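Local atomic coordinates of probable glutamine-binding lipoprotein GlnH (GLNBP) (Mycobacterium tuberculosis, PDB entry 6H20), a protein that probably binds aspartate and related amino acids outside the cell membrane, here asparagine, in a pathway that regulates protein kinase G. Residues G83-D88 / V247-G252; N142-A147 / G227-D232. All coordinates share one frame; numbering follows the deposited sequence.

Interaction 1 (G83-D88 / V247-G252); sequences GEVARD and VRFVNG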
# COMPACT_ATOMS: atom_id res chain seq x y z
N GLY A 83 -6.23 -12.29 -4.37
CA GLY A 83 -7.05 -13.45 -4.67
C GLY A 83 -7.52 -13.49 -6.11
O GLY A 83 -7.75 -14.57 -6.65
N GLU A 84 -7.69 -12.31 -6.73
CA GLU A 84 -8.07 -12.29 -8.14
C GLU A 84 -6.93 -12.77 -9.04
O GLU A 84 -7.18 -13.44 -10.05
CB GLU A 84 -8.56 -10.90 -8.54
CG GLU A 84 -9.86 -10.49 -7.87
CD GLU A 84 -10.99 -11.46 -8.11
OE1 GLU A 84 -11.10 -11.97 -9.25
OE2 GLU A 84 -11.76 -11.73 -7.16
N VAL A 85 -5.68 -12.45 -8.68
CA VAL A 85 -4.54 -13.03 -9.38
C VAL A 85 -4.56 -14.55 -9.24
O VAL A 85 -4.41 -15.29 -10.22
CB VAL A 85 -3.22 -12.44 -8.86
CG1 VAL A 85 -2.02 -13.08 -9.57
CG2 VAL A 85 -3.23 -10.93 -9.05
N ALA A 86 -4.77 -15.04 -8.01
CA ALA A 86 -4.83 -16.48 -7.80
C ALA A 86 -5.98 -17.10 -8.59
O ALA A 86 -5.85 -18.22 -9.12
CB ALA A 86 -4.97 -16.78 -6.31
N ARG A 87 -7.12 -16.41 -8.68
CA ARG A 87 -8.22 -16.92 -9.49
C ARG A 87 -7.79 -17.13 -10.93
O ARG A 87 -8.12 -18.14 -11.55
CB ARG A 87 -9.42 -15.98 -9.42
CG ARG A 87 -10.69 -16.59 -10.02
CD ARG A 87 -11.73 -15.51 -10.37
NE ARG A 87 -12.09 -14.68 -9.22
CZ ARG A 87 -12.98 -15.03 -8.29
NH1 ARG A 87 -13.60 -16.20 -8.35
NH2 ARG A 87 -13.25 -14.20 -7.29
N ASP A 88 -7.04 -16.17 -11.48
CA ASP A 88 -6.58 -16.29 -12.87
C ASP A 88 -5.58 -17.44 -13.03
O ASP A 88 -5.53 -18.06 -14.10
CB ASP A 88 -5.95 -14.98 -13.33
CG ASP A 88 -6.97 -13.92 -13.72
OD1 ASP A 88 -8.18 -14.15 -13.51
OD2 ASP A 88 -6.55 -12.87 -14.23
N VAL A 247 4.60 -9.80 -14.44
CA VAL A 247 4.06 -8.45 -14.61
C VAL A 247 2.94 -8.46 -15.64
O VAL A 247 1.84 -7.93 -15.40
CB VAL A 247 5.17 -7.46 -14.99
CG1 VAL A 247 4.57 -6.07 -15.24
CG2 VAL A 247 6.25 -7.42 -13.92
N ARG A 248 3.21 -9.02 -16.83
CA ARG A 248 2.18 -9.08 -17.86
C ARG A 248 0.97 -9.87 -17.38
O ARG A 248 -0.17 -9.47 -17.64
CB ARG A 248 2.73 -9.67 -19.15
CG ARG A 248 3.90 -8.89 -19.71
CD ARG A 248 4.30 -9.47 -21.07
NE ARG A 248 5.54 -8.88 -21.57
CZ ARG A 248 5.60 -7.72 -22.24
NH1 ARG A 248 4.49 -7.03 -22.47
NH2 ARG A 248 6.77 -7.26 -22.66
N PHE A 249 1.19 -10.98 -16.68
CA PHE A 249 0.07 -11.78 -16.18
C PHE A 249 -0.80 -10.97 -15.23
O PHE A 249 -2.03 -10.92 -15.39
CB PHE A 249 0.58 -13.06 -15.49
CG PHE A 249 -0.52 -14.01 -15.13
CD1 PHE A 249 -1.29 -13.83 -13.97
CD2 PHE A 249 -0.84 -15.07 -15.98
CE1 PHE A 249 -2.32 -14.69 -13.66
CE2 PHE A 249 -1.87 -15.93 -15.68
CZ PHE A 249 -2.61 -15.74 -14.53
N VAL A 250 -0.18 -10.35 -14.22
CA VAL A 250 -0.95 -9.55 -13.26
C VAL A 250 -1.66 -8.40 -13.96
O VAL A 250 -2.81 -8.06 -13.63
CB VAL A 250 -0.04 -9.06 -12.12
CG1 VAL A 250 -0.79 -8.09 -11.21
CG2 VAL A 250 0.48 -10.25 -11.31
N ASN A 251 -1.02 -7.79 -14.95
CA ASN A 251 -1.70 -6.72 -15.66
C ASN A 251 -2.92 -7.24 -16.41
O ASN A 251 -3.91 -6.51 -16.55
CB ASN A 251 -0.73 -5.98 -16.58
CG ASN A 251 0.23 -5.11 -15.78
OD1 ASN A 251 -0.04 -4.81 -14.61
ND2 ASN A 251 1.33 -4.70 -16.39
N GLY A 252 -2.87 -8.49 -16.87
CA GLY A 252 -4.07 -9.12 -17.41
C GLY A 252 -5.18 -9.24 -16.38
O GLY A 252 -6.34 -8.94 -16.67
O HOH W 1 -3.95 -12.77 -16.28
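A small, buried, mainly apolar helix-helix contact joins helices 77-90 and 244-259: the axes of segments 83-88 and 247-252 cross at 104° and approach to 9.9 Å. No direct hydrogen bond joins the segments. Phe249 does most of the bridging. With CG anti to its backbone N (chi1 -172°), the ring reaches across to helix 77-90, where its CZ lies 3.6 Å from Asp88 CB. The ring edge, at CE1, is 4.1 Å from the carbonyl O of Val85. Beside it the valines touch branch to branch, Val85 CG1 to Val250 CG2 at 4.2 Å. Each turns a different branch to the other: CG1 of Val85 is anti to its backbone N, CG2 of Val250 anti to its carbonyl carbon. A water sits over one face of the Phe249 ring, donating to Phe249 O at 2.8 Å and weakly to Asp88 OD2. The carboxylate of Asp88 is held by residues following the segment on helix 244-259: Thr253 OG1 bonds to OD2 and Arg256 forms a salt bridge to OD1. Arg256 also pairs with Glu84, whose carboxylate Arg87 grips side-on through NE and NH2. Val85 also packs on Leu53 and Val250 on Val237 and Ile239, so the pair forms part of the helical layer against the central sheet of an alpha/beta periplasmic-binding-protein lobe.

Interaction 2 (N142-A147 / G227-D232); sequences NQRILA and GPDMAD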
# COMPACT_ATOMS: atom_id res chain seq x y z
N ASN A 142 -3.76 9.18 -1.76
CA ASN A 142 -2.96 10.39 -1.58
C ASN A 142 -2.69 10.60 -0.10
O ASN A 142 -3.59 10.41 0.73
CB ASN A 142 -3.63 11.63 -2.17
CG ASN A 142 -2.61 12.67 -2.61
OD1 ASN A 142 -1.89 13.24 -1.78
ND2 ASN A 142 -2.53 12.91 -3.93
N GLN A 143 -1.46 11.02 0.21
CA GLN A 143 -1.05 11.20 1.60
C GLN A 143 -1.80 12.37 2.23
O GLN A 143 -1.83 13.47 1.68
CB GLN A 143 0.45 11.46 1.67
CG GLN A 143 0.97 11.59 3.12
CD GLN A 143 2.47 11.40 3.20
OE1 GLN A 143 3.12 11.04 2.22
NE2 GLN A 143 3.03 11.65 4.39
N ARG A 144 -2.38 12.14 3.42
CA ARG A 144 -3.05 13.20 4.17
C ARG A 144 -2.66 13.09 5.65
O ARG A 144 -1.68 12.42 6.00
CB ARG A 144 -4.57 13.18 3.93
CG ARG A 144 -4.94 13.43 2.46
CD ARG A 144 -6.44 13.58 2.25
NE ARG A 144 -6.93 14.80 2.88
CZ ARG A 144 -8.23 15.06 3.06
NH1 ARG A 144 -9.14 14.19 2.65
NH2 ARG A 144 -8.61 16.20 3.63
N ILE A 145 -3.43 13.74 6.51
CA ILE A 145 -3.14 13.83 7.94
C ILE A 145 -4.32 13.29 8.74
O ILE A 145 -5.48 13.58 8.41
CB ILE A 145 -2.85 15.30 8.35
CG1 ILE A 145 -1.65 15.86 7.57
CG2 ILE A 145 -2.63 15.41 9.85
CD1 ILE A 145 -1.51 17.39 7.67
N LEU A 146 -4.03 12.53 9.79
CA LEU A 146 -5.03 12.03 10.72
C LEU A 146 -4.76 12.61 12.11
O LEU A 146 -3.63 12.51 12.62
CB LEU A 146 -4.95 10.49 10.79
CG LEU A 146 -5.91 9.78 11.75
CD1 LEU A 146 -7.29 9.76 11.15
CD2 LEU A 146 -5.42 8.35 12.00
N ALA A 147 -5.77 13.21 12.72
CA ALA A 147 -5.60 13.80 14.04
C ALA A 147 -6.90 13.63 14.82
O ALA A 147 -7.96 13.40 14.23
CB ALA A 147 -5.23 15.28 13.93
N GLY A 227 -6.42 18.18 5.93
CA GLY A 227 -5.31 18.68 5.15
C GLY A 227 -5.40 18.39 3.67
O GLY A 227 -6.27 17.65 3.20
N PRO A 228 -4.48 18.96 2.91
CA PRO A 228 -4.50 18.79 1.46
C PRO A 228 -3.88 17.47 1.05
O PRO A 228 -3.28 16.75 1.85
CB PRO A 228 -3.61 19.95 1.00
CG PRO A 228 -2.59 20.07 2.08
CD PRO A 228 -3.28 19.68 3.37
N ASP A 229 -4.03 17.14 -0.22
CA ASP A 229 -3.27 16.04 -0.78
C ASP A 229 -1.78 16.39 -0.72
O ASP A 229 -1.36 17.42 -1.25
CB ASP A 229 -3.70 15.83 -2.23
CG ASP A 229 -5.04 15.13 -2.35
OD1 ASP A 229 -5.58 14.62 -1.34
OD2 ASP A 229 -5.56 15.08 -3.48
N MET A 230 -1.00 15.56 -0.03
CA MET A 230 0.41 15.84 0.20
C MET A 230 1.35 15.10 -0.74
O MET A 230 2.52 15.51 -0.87
CB MET A 230 0.81 15.47 1.63
CG MET A 230 0.06 16.26 2.71
SD MET A 230 0.31 15.55 4.35
CE MET A 230 2.07 15.76 4.54
N ALA A 231 0.88 14.04 -1.40
CA ALA A 231 1.72 13.23 -2.27
C ALA A 231 0.93 12.07 -2.84
O ALA A 231 0.35 11.28 -2.08
CB ALA A 231 2.91 12.64 -1.50
N ASP A 232 0.92 11.94 -4.16
CA ASP A 232 0.21 10.84 -4.81
C ASP A 232 0.81 9.50 -4.42
O ASP A 232 2.03 9.36 -4.26
CB ASP A 232 0.33 11.01 -6.32
CG ASP A 232 -0.42 9.95 -7.08
OD1 ASP A 232 -1.62 9.80 -6.80
OD2 ASP A 232 0.19 9.28 -7.95
O HOH W 2 -3.72 11.25 -5.89
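Backbone hydrogen bonds set the alignment between strand 139-148 and the connection running from strand 223-226 into strand 232-240. Gln143 uses both its polar backbone atoms: its N donates to Ala231 O at 2.9 Å, nearly straight (169°), and its O accepts from Met230 N at 2.8 Å. Beside them Asn142 and Asp232 form an antiparallel non-hydrogen-bonded pair.

Side chains extend the polar seam. Asn142, with CG anti to its backbone N, brings OD1 to within 2.9 Å of Ala231 N, which donates from above the amide's carbonyl plane. Its amide stacks on the carboxylate of Asp229, the planes only 16° apart, while ND2 and Asp232 OD1 share a water. Arg144 bends at chi3 (68°) so that NE and NH2 both converge side-on upon Gly227 O, NH2 at 2.8 Å. Asp229 OD1 lies well outside the guanidinium plane, near enough for a probable charge attraction but not a salt bridge.

Apolar contact is made by Met230: its side chain crosses that of Ile145 at about a right angle, Met230 SD 3.8 Å from Ile145 CG1, and Met230 CB packs on Gln143 CB at 4.0 Å. Gln143 NE2 is bonded to Ser207 OG. The arrangement is an irregular link between strands 223-226 and 232-240, both paired antiparallel with strand 139-148, in the lobe carrying ligand-binding Thr171 and Asp209 of a two-lobed family 3 solute-binding protein.

In the fold
The two contacts lie on opposite sides of the chain's centre, their own centres about 30 Å apart, and do not touch, their nearest atoms about 16 Å apart. In sequence, interaction 2 is nested inside the loop closed by interaction 1. Interaction 1 is buried and joins two helices through aliphatic and aromatic side chains, with the Asp88 carboxylate held by partners on the same helix as Phe249, outside the segments. Interaction 2 lies at the surface, joins a strand to an irregular linker, and relies on backbone, amide and guanidinium hydrogen bonds. Strand 232-240 relates them indirectly: it continues from segment 227-232, and its Val237 and Ile239 pack on Val250. Interaction 2 approaches the asparagine site, whereas interaction 1 is remote from it.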